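Local coordinates for protein scyllo-inosose 3-dehydrogenase (Thermotoga maritima, PDB 3IP1) that catalyses the NAD(+)-dependent oxidation of scyllo-inosose to 3-dehydro-scyllo-inosose as a zinc-dependent dehydrogenase, probably in myo-inositol breakdown, at residues 238-243 against 259-264; 216-221 against 281-286; 11-16 against 37-42. One frame throughout, in Å; residues are numbered along the deposited sequence.

Interaction 1: residues 238-243 against 259-264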
# COMPACT_ATOMS: atom_id res chain seq x y z
N ALA A 238 -18.51 -5.99 2.57
CA ALA A 238 -18.44 -7.34 2.00
C ALA A 238 -19.77 -7.71 1.39
O ALA A 238 -20.81 -7.68 2.07
CB ALA A 238 -18.03 -8.37 3.03
N SER A 239 -19.72 -8.04 0.11
CA SER A 239 -20.90 -8.45 -0.64
C SER A 239 -21.52 -9.71 -0.01
O SER A 239 -22.72 -9.74 0.29
CB SER A 239 -20.51 -8.64 -2.11
OG SER A 239 -21.39 -9.50 -2.78
N LYS A 240 -20.68 -10.71 0.23
CA LYS A 240 -21.07 -11.92 0.95
C LYS A 240 -20.12 -12.25 2.10
O LYS A 240 -18.90 -12.34 1.91
CB LYS A 240 -21.14 -13.11 -0.00
CG LYS A 240 -22.36 -13.09 -0.91
CD LYS A 240 -22.02 -13.78 -2.20
CE LYS A 240 -23.22 -13.79 -3.15
NZ LYS A 240 -22.76 -14.28 -4.47
N VAL A 241 -20.69 -12.40 3.30
CA VAL A 241 -19.96 -12.84 4.48
C VAL A 241 -20.43 -14.26 4.82
O VAL A 241 -21.61 -14.50 5.11
CB VAL A 241 -20.15 -11.89 5.69
CG1 VAL A 241 -19.43 -12.40 6.92
CG2 VAL A 241 -19.70 -10.46 5.35
N ILE A 242 -19.48 -15.19 4.75
CA ILE A 242 -19.71 -16.61 5.00
C ILE A 242 -18.90 -17.06 6.21
O ILE A 242 -17.66 -16.89 6.25
CB ILE A 242 -19.32 -17.44 3.77
CG1 ILE A 242 -20.13 -16.99 2.55
CG2 ILE A 242 -19.52 -18.95 4.03
CD1 ILE A 242 -19.51 -17.40 1.24
N LEU A 243 -19.61 -17.61 7.20
CA LEU A 243 -18.98 -18.13 8.41
C LEU A 243 -19.15 -19.65 8.54
O LEU A 243 -20.25 -20.19 8.36
CB LEU A 243 -19.46 -17.39 9.66
CG LEU A 243 -18.80 -17.89 10.96
CD1 LEU A 243 -18.15 -16.78 11.79
CD2 LEU A 243 -19.82 -18.65 11.78
N ALA A 259 -23.82 -11.94 8.81
CA ALA A 259 -23.40 -13.00 7.89
C ALA A 259 -24.52 -13.34 6.90
O ALA A 259 -25.67 -13.47 7.29
CB ALA A 259 -22.97 -14.24 8.63
N ASP A 260 -24.16 -13.50 5.64
CA ASP A 260 -25.13 -13.83 4.62
C ASP A 260 -25.36 -15.33 4.54
O ASP A 260 -26.45 -15.77 4.19
CB ASP A 260 -24.64 -13.32 3.26
CG ASP A 260 -24.43 -11.82 3.26
OD1 ASP A 260 -25.44 -11.09 3.23
OD2 ASP A 260 -23.26 -11.38 3.31
N HIS A 261 -24.31 -16.10 4.84
CA HIS A 261 -24.39 -17.54 4.83
C HIS A 261 -23.60 -18.12 5.99
O HIS A 261 -22.52 -17.62 6.34
CB HIS A 261 -23.86 -18.12 3.52
CG HIS A 261 -24.49 -17.52 2.30
ND1 HIS A 261 -25.80 -17.76 1.94
CD2 HIS A 261 -23.98 -16.70 1.35
CE1 HIS A 261 -26.07 -17.10 0.83
NE2 HIS A 261 -24.99 -16.45 0.45
N VAL A 262 -24.16 -19.17 6.58
CA VAL A 262 -23.44 -19.92 7.60
C VAL A 262 -23.33 -21.39 7.19
O VAL A 262 -24.23 -21.93 6.58
CB VAL A 262 -24.07 -19.75 9.01
CG1 VAL A 262 -23.90 -18.31 9.49
CG2 VAL A 262 -25.55 -20.17 9.02
N ILE A 263 -22.19 -21.99 7.52
CA ILE A 263 -21.87 -23.36 7.18
C ILE A 263 -21.55 -24.15 8.46
O ILE A 263 -20.69 -23.76 9.27
CB ILE A 263 -20.64 -23.43 6.23
CG1 ILE A 263 -20.92 -22.72 4.90
CG2 ILE A 263 -20.21 -24.89 5.97
CD1 ILE A 263 -19.66 -22.51 4.02
N ASP A 264 -22.25 -25.27 8.65
CA ASP A 264 -21.86 -26.26 9.64
C ASP A 264 -20.93 -27.25 8.93
O ASP A 264 -21.40 -28.11 8.22
CB ASP A 264 -23.12 -26.95 10.18
CG ASP A 264 -22.82 -28.05 11.20
OD1 ASP A 264 -21.64 -28.35 11.50
OD2 ASP A 264 -23.79 -28.62 11.71
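Val241 is held through both its backbone N and its backbone O. Its N donates to Asp260 OD2 at 2.8 Å in a nearly straight bond that uses the anti lone pair of the carboxylate oxygen, and its O accepts two N-H groups in the carbonyl plane: Asp260 N at 2.8 Å, more bent, and His261 N at 3.2 Å. From there the pairing is regular and parallel. His261 O takes Leu243 N at 3.0 Å, and Leu243 O receives Ile263 N at 2.8 Å, nearly along the C=O axis. Ile242 and His261 stand side by side on one face of the sheet, with Ile242 CG1 at the imidazole edge, 4.0 Å from His261 CD2; on the same side Ile242 CG2 meets Ile263 CD1 at 3.6 Å. Leu243 and Val262 occupy the other face, under helix 248-257. That helix makes the crossover of this beta-alpha-beta unit, so strand 261-263 lies at the edge of the Rossmann sheet within the chain. Asp260 CG is anti to its own carbonyl carbon (chi1 -59°), which turns the carboxylate back to the neighbouring strand. The same OD2 forms a salt bridge with Lys234 of helix 224-235, while Tyr277 stacks on the His261 ring. Leu243 packs close to Glu245, which by similarity binds NAD(+). With an N-H and an ammonium group both directed at OD2, Asp260 probably stays ionised, its carboxylate standing in for a backbone acceptor just before the strand pairing begins.

Interaction 2: residues 216-221 against 281-286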
# COMPACT_ATOMS: atom_id res chain seq x y z
N ASN A 216 -15.96 -10.66 -1.35
CA ASN A 216 -16.49 -11.75 -0.52
C ASN A 216 -15.47 -12.10 0.55
O ASN A 216 -14.25 -12.01 0.32
CB ASN A 216 -16.76 -13.00 -1.34
CG ASN A 216 -17.83 -12.80 -2.40
OD1 ASN A 216 -18.79 -12.07 -2.20
ND2 ASN A 216 -17.66 -13.47 -3.54
N VAL A 217 -15.97 -12.49 1.72
CA VAL A 217 -15.09 -12.92 2.80
C VAL A 217 -15.58 -14.24 3.39
O VAL A 217 -16.78 -14.50 3.41
CB VAL A 217 -14.94 -11.84 3.92
CG1 VAL A 217 -14.41 -10.51 3.34
CG2 VAL A 217 -16.23 -11.64 4.66
N VAL A 218 -14.64 -15.06 3.88
CA VAL A 218 -14.94 -16.33 4.53
C VAL A 218 -14.27 -16.36 5.90
O VAL A 218 -13.06 -16.19 6.02
CB VAL A 218 -14.45 -17.54 3.68
CG1 VAL A 218 -14.57 -18.85 4.45
CG2 VAL A 218 -15.23 -17.61 2.34
N ILE A 219 -15.07 -16.58 6.94
CA ILE A 219 -14.55 -16.67 8.31
C ILE A 219 -14.72 -18.10 8.85
O ILE A 219 -15.83 -18.64 8.89
CB ILE A 219 -15.24 -15.65 9.26
CG1 ILE A 219 -14.94 -14.22 8.80
CG2 ILE A 219 -14.78 -15.85 10.69
CD1 ILE A 219 -16.05 -13.29 9.01
N LEU A 220 -13.61 -18.69 9.27
CA LEU A 220 -13.61 -20.02 9.84
C LEU A 220 -13.50 -19.89 11.35
O LEU A 220 -12.46 -19.48 11.87
CB LEU A 220 -12.45 -20.85 9.25
CG LEU A 220 -12.51 -21.10 7.73
CD1 LEU A 220 -11.77 -20.01 6.90
CD2 LEU A 220 -11.96 -22.48 7.39
N GLY A 221 -14.58 -20.24 12.05
CA GLY A 221 -14.61 -20.20 13.52
C GLY A 221 -15.49 -19.07 13.99
O GLY A 221 -15.26 -17.91 13.62
N LEU A 281 -16.59 -17.51 -7.51
CA LEU A 281 -15.61 -16.43 -7.33
C LEU A 281 -14.65 -16.64 -6.15
O LEU A 281 -13.50 -16.19 -6.19
CB LEU A 281 -16.30 -15.06 -7.21
CG LEU A 281 -15.41 -13.86 -7.59
CD1 LEU A 281 -15.03 -13.92 -9.10
CD2 LEU A 281 -16.06 -12.54 -7.23
N GLY A 282 -15.13 -17.31 -5.11
CA GLY A 282 -14.37 -17.45 -3.88
C GLY A 282 -14.37 -16.17 -3.07
O GLY A 282 -15.35 -15.41 -3.09
N ALA A 283 -13.27 -15.92 -2.35
CA ALA A 283 -13.19 -14.76 -1.43
C ALA A 283 -11.86 -14.01 -1.52
O ALA A 283 -10.84 -14.59 -1.87
CB ALA A 283 -13.46 -15.19 0.01
N LYS A 284 -11.90 -12.72 -1.20
CA LYS A 284 -10.68 -11.90 -1.12
C LYS A 284 -9.94 -12.15 0.20
O LYS A 284 -8.72 -12.02 0.27
CB LYS A 284 -11.04 -10.41 -1.30
CG LYS A 284 -9.93 -9.39 -1.06
CD LYS A 284 -8.82 -9.43 -2.14
CE LYS A 284 -7.51 -8.71 -1.61
NZ LYS A 284 -6.89 -9.45 -0.40
N LEU A 285 -10.67 -12.54 1.25
CA LEU A 285 -10.08 -12.73 2.56
C LEU A 285 -10.67 -13.93 3.30
O LEU A 285 -11.89 -14.10 3.38
CB LEU A 285 -10.23 -11.45 3.40
CG LEU A 285 -9.74 -11.48 4.86
CD1 LEU A 285 -8.20 -11.46 4.96
CD2 LEU A 285 -10.33 -10.31 5.64
N PHE A 286 -9.79 -14.75 3.86
CA PHE A 286 -10.17 -15.84 4.75
C PHE A 286 -9.59 -15.54 6.14
O PHE A 286 -8.43 -15.16 6.26
CB PHE A 286 -9.63 -17.18 4.26
CG PHE A 286 -10.13 -17.60 2.89
CD1 PHE A 286 -9.60 -17.04 1.74
CD2 PHE A 286 -11.12 -18.59 2.78
CE1 PHE A 286 -10.06 -17.44 0.46
CE2 PHE A 286 -11.60 -19.01 1.53
CZ PHE A 286 -11.07 -18.44 0.36
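Strands 216-220 and 285-288 are the central parallel pair of the Rossmann fold, the place where the sheet order changes direction between its two halves. The packed part lies round Val218 and Phe286, side by side on one face of the sheet. Val218 CG1 is anti to the backbone N (chi1 171°), which sets CG1 near Phe286 CD2 and CG2 near CE2; Val218 CB is 3.6 Å from Phe286 CD2. Ala283 CB sits over one face of that ring, toward its rim, and also touches Val218 CG2 at 3.8 Å; Leu220 CD1 reaches the ring edge. Val303 and Ile304 of helix 293-306 complete the packing about Phe286. On the other face Val217 and Leu285 meet loosely, Val217 CG1 to Leu285 CB being 4.3 Å, and both lean on Leu233 of helix 224-235. Val218 N donates to Leu285 O at 3.0 Å, almost straight.

Toward the start of the strand the pairing gives way to loop, where Leu281, Ala283 and Lys284 are partly exposed. Asn216 O still accepts Lys284 N, but the side chain of Lys284 bends away to the carbonyl of Asn311. Asn216 itself is buried, and its CG, anti to the carbonyl carbon (chi1 -63°), carries the amide across to the loop at Gly282. An alanine in place of Asn216 would probably loosen the 281-283 loop, since the side-chain hydrogen bond to Gly282 O would be lost. Leu281, at the outer margin, barely touches Asn216 and packs on Arg137 of another subunit. The bond from Asn216 ND2 to Gly282 O is 3.0 Å long, arriving nearly along the C=O axis and only 9° out of the amide plane.

Interaction 3: residues 11-16 against 37-42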
# COMPACT_ATOMS: atom_id res chain seq x y z
N LYS A 11 1.38 -22.98 41.20
CA LYS A 11 2.71 -23.43 41.61
C LYS A 11 3.75 -23.28 40.48
O LYS A 11 3.50 -23.68 39.34
CB LYS A 11 2.62 -24.90 42.07
CG LYS A 11 3.92 -25.50 42.62
CD LYS A 11 3.79 -27.00 42.82
CE LYS A 11 5.08 -27.60 43.42
NZ LYS A 11 4.94 -29.06 43.71
N TRP A 12 4.91 -22.70 40.80
CA TRP A 12 6.04 -22.72 39.88
C TRP A 12 6.67 -24.12 39.90
O TRP A 12 7.46 -24.43 40.80
CB TRP A 12 7.09 -21.67 40.26
CG TRP A 12 8.26 -21.63 39.30
CD1 TRP A 12 9.34 -22.47 39.29
CD2 TRP A 12 8.47 -20.69 38.24
NE1 TRP A 12 10.20 -22.13 38.27
CE2 TRP A 12 9.69 -21.04 37.61
CE3 TRP A 12 7.75 -19.59 37.75
CZ2 TRP A 12 10.21 -20.32 36.52
CZ3 TRP A 12 8.25 -18.89 36.66
CH2 TRP A 12 9.48 -19.25 36.06
N ASP A 13 6.34 -24.95 38.91
CA ASP A 13 6.76 -26.36 38.95
C ASP A 13 6.99 -26.89 37.54
O ASP A 13 6.20 -27.70 37.06
CB ASP A 13 5.70 -27.20 39.68
CG ASP A 13 6.20 -28.58 40.08
OD1 ASP A 13 7.40 -28.85 39.95
OD2 ASP A 13 5.38 -29.41 40.53
N PRO A 14 8.09 -26.46 36.89
CA PRO A 14 8.24 -26.63 35.44
C PRO A 14 8.44 -28.06 34.96
O PRO A 14 9.04 -28.87 35.66
CB PRO A 14 9.47 -25.80 35.11
CG PRO A 14 9.69 -24.92 36.30
CD PRO A 14 9.22 -25.71 37.46
N ARG A 15 7.91 -28.35 33.77
CA ARG A 15 8.18 -29.57 33.05
C ARG A 15 9.68 -29.75 32.87
O ARG A 15 10.43 -28.76 32.85
CB ARG A 15 7.46 -29.56 31.69
CG ARG A 15 5.92 -29.66 31.81
CD ARG A 15 5.32 -30.17 30.52
NE ARG A 15 3.90 -30.52 30.59
CZ ARG A 15 3.42 -31.71 30.93
NH1 ARG A 15 4.22 -32.70 31.30
NH2 ARG A 15 2.11 -31.91 30.95
N PRO A 16 10.14 -31.01 32.80
CA PRO A 16 11.58 -31.33 32.73
C PRO A 16 12.30 -30.63 31.58
O PRO A 16 13.42 -30.17 31.76
CB PRO A 16 11.60 -32.85 32.50
CG PRO A 16 10.29 -33.32 33.01
CD PRO A 16 9.30 -32.23 32.75
N TRP A 37 3.65 -23.28 35.05
CA TRP A 37 2.64 -23.14 36.08
C TRP A 37 1.75 -24.37 36.21
O TRP A 37 1.23 -24.90 35.22
CB TRP A 37 1.79 -21.88 35.84
CG TRP A 37 2.58 -20.59 35.79
CD1 TRP A 37 2.81 -19.83 34.69
CD2 TRP A 37 3.24 -19.93 36.89
NE1 TRP A 37 3.56 -18.73 35.02
CE2 TRP A 37 3.84 -18.76 36.36
CE3 TRP A 37 3.38 -20.20 38.27
CZ2 TRP A 37 4.57 -17.86 37.16
CZ3 TRP A 37 4.10 -19.30 39.06
CH2 TRP A 37 4.68 -18.14 38.50
N ARG A 38 1.58 -24.80 37.45
CA ARG A 38 0.86 -26.04 37.75
C ARG A 38 -0.18 -25.81 38.87
O ARG A 38 0.04 -24.99 39.76
CB ARG A 38 1.89 -27.06 38.20
CG ARG A 38 1.51 -28.49 37.98
CD ARG A 38 2.71 -29.36 38.24
NE ARG A 38 2.44 -30.74 37.91
CZ ARG A 38 3.24 -31.75 38.24
NH1 ARG A 38 4.36 -31.52 38.93
NH2 ARG A 38 2.92 -32.98 37.89
N TYR A 39 -1.28 -26.56 38.82
CA TYR A 39 -2.36 -26.53 39.83
C TYR A 39 -2.94 -25.13 40.05
O TYR A 39 -2.97 -24.64 41.17
CB TYR A 39 -1.90 -27.13 41.17
CG TYR A 39 -1.09 -28.42 41.02
CD1 TYR A 39 -1.68 -29.58 40.52
CD2 TYR A 39 0.25 -28.46 41.37
CE1 TYR A 39 -0.93 -30.76 40.37
CE2 TYR A 39 1.00 -29.63 41.24
CZ TYR A 39 0.40 -30.77 40.73
OH TYR A 39 1.14 -31.90 40.60
N PRO A 40 -3.41 -24.48 38.97
CA PRO A 40 -3.90 -23.11 39.15
C PRO A 40 -5.17 -23.09 39.98
O PRO A 40 -5.94 -24.05 39.97
CB PRO A 40 -4.22 -22.68 37.72
CG PRO A 40 -4.61 -24.00 37.03
CD PRO A 40 -3.65 -24.98 37.61
N GLU A 41 -5.39 -22.01 40.71
CA GLU A 41 -6.62 -21.87 41.45
C GLU A 41 -7.07 -20.41 41.43
O GLU A 41 -6.29 -19.50 41.69
CB GLU A 41 -6.45 -22.38 42.89
CG GLU A 41 -7.75 -22.23 43.69
CD GLU A 41 -7.56 -22.40 45.19
OE1 GLU A 41 -8.57 -22.23 45.92
OE2 GLU A 41 -6.42 -22.68 45.64
N VAL A 42 -8.33 -20.19 41.13
CA VAL A 42 -8.85 -18.85 40.99
C VAL A 42 -9.76 -18.54 42.16
O VAL A 42 -10.73 -19.24 42.38
CB VAL A 42 -9.63 -18.69 39.66
CG1 VAL A 42 -10.21 -17.29 39.55
CG2 VAL A 42 -8.70 -19.00 38.46
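Two tryptophans meet at right angles where the end of strand 3-12 pairs antiparallel with strand 37-38, part of a small antiparallel sheet at the surface. Trp12 turns its benzo edge onto the face of the six-membered ring of Trp37 in a T-shaped stack, the planes at 89° and the ring centroids 5.1 Å apart. The touching atom is Trp12 CE3, 3.5 Å from Trp37 CH2 and over the rim of the face. Different first torsions bring the rings together: CG of Trp12 is anti to the backbone N (chi1 -179°), whereas CG of Trp37 is anti to the carbonyl carbon (chi1 -58°). Trp37 is buried, its NE1 bonded to Thr89 O and its ring also meeting Phe91.

Lys11 and Arg38, on the other face of the sheet, form the hydrogen-bonded pair: Lys11 N gives to Arg38 O at 2.8 Å and Arg38 N to Lys11 O at 2.9 Å. Trp12 and Trp37 are the non-hydrogen-bonded pair beside it. Both Lys11 and Arg38 run extended, and Asp13 OD2 lies between their charged ends; Lys11 NZ makes a salt bridge to Asp13 OD2 at 3.2 Å, its hydrogen bond weak. This shared carboxylate probably offsets the repulsion between the two cations. The Tyr39 ring runs alongside Lys11, its edge toward CD, and covers part of Arg38 from one side, with Tyr39 OH 3.1 Å above the guanidinium plane. Arg38 NE is bonded to Glu80 O, which helps fix the turn of the guanidinium. Arg38 NH1 donates to Asp13 OD2 at 2.8 Å in a hydrogen-bonded salt bridge, close to the guanidinium plane but from above the carboxylate plane.

Overall arrangement
From the N terminus, interaction 3 closes first: the chain leaves strand 3-12, runs through a loop without helix or strand and returns at 37-38, closing a 20-residue loop at the surface before the other two open. Interaction 2 then spans the longest loop, from 216-221 to 281-286, and interaction 1 lies wholly within that span, joining 238-243 to 259-264. The nested pair shares one parallel sheet, where strand 240-244 borders strand 216-220; Ile242 O to Ile219 N, 2.7 Å, is a probable hydrogen bond between them. Interactions 1 and 2 thus knit the nucleotide-binding domain, while interaction 3, its centre about 42 Å from that of interaction 1 and about 40 Å from that of interaction 2, belongs to a separate antiparallel sheet on the opposite side of the chain's centre.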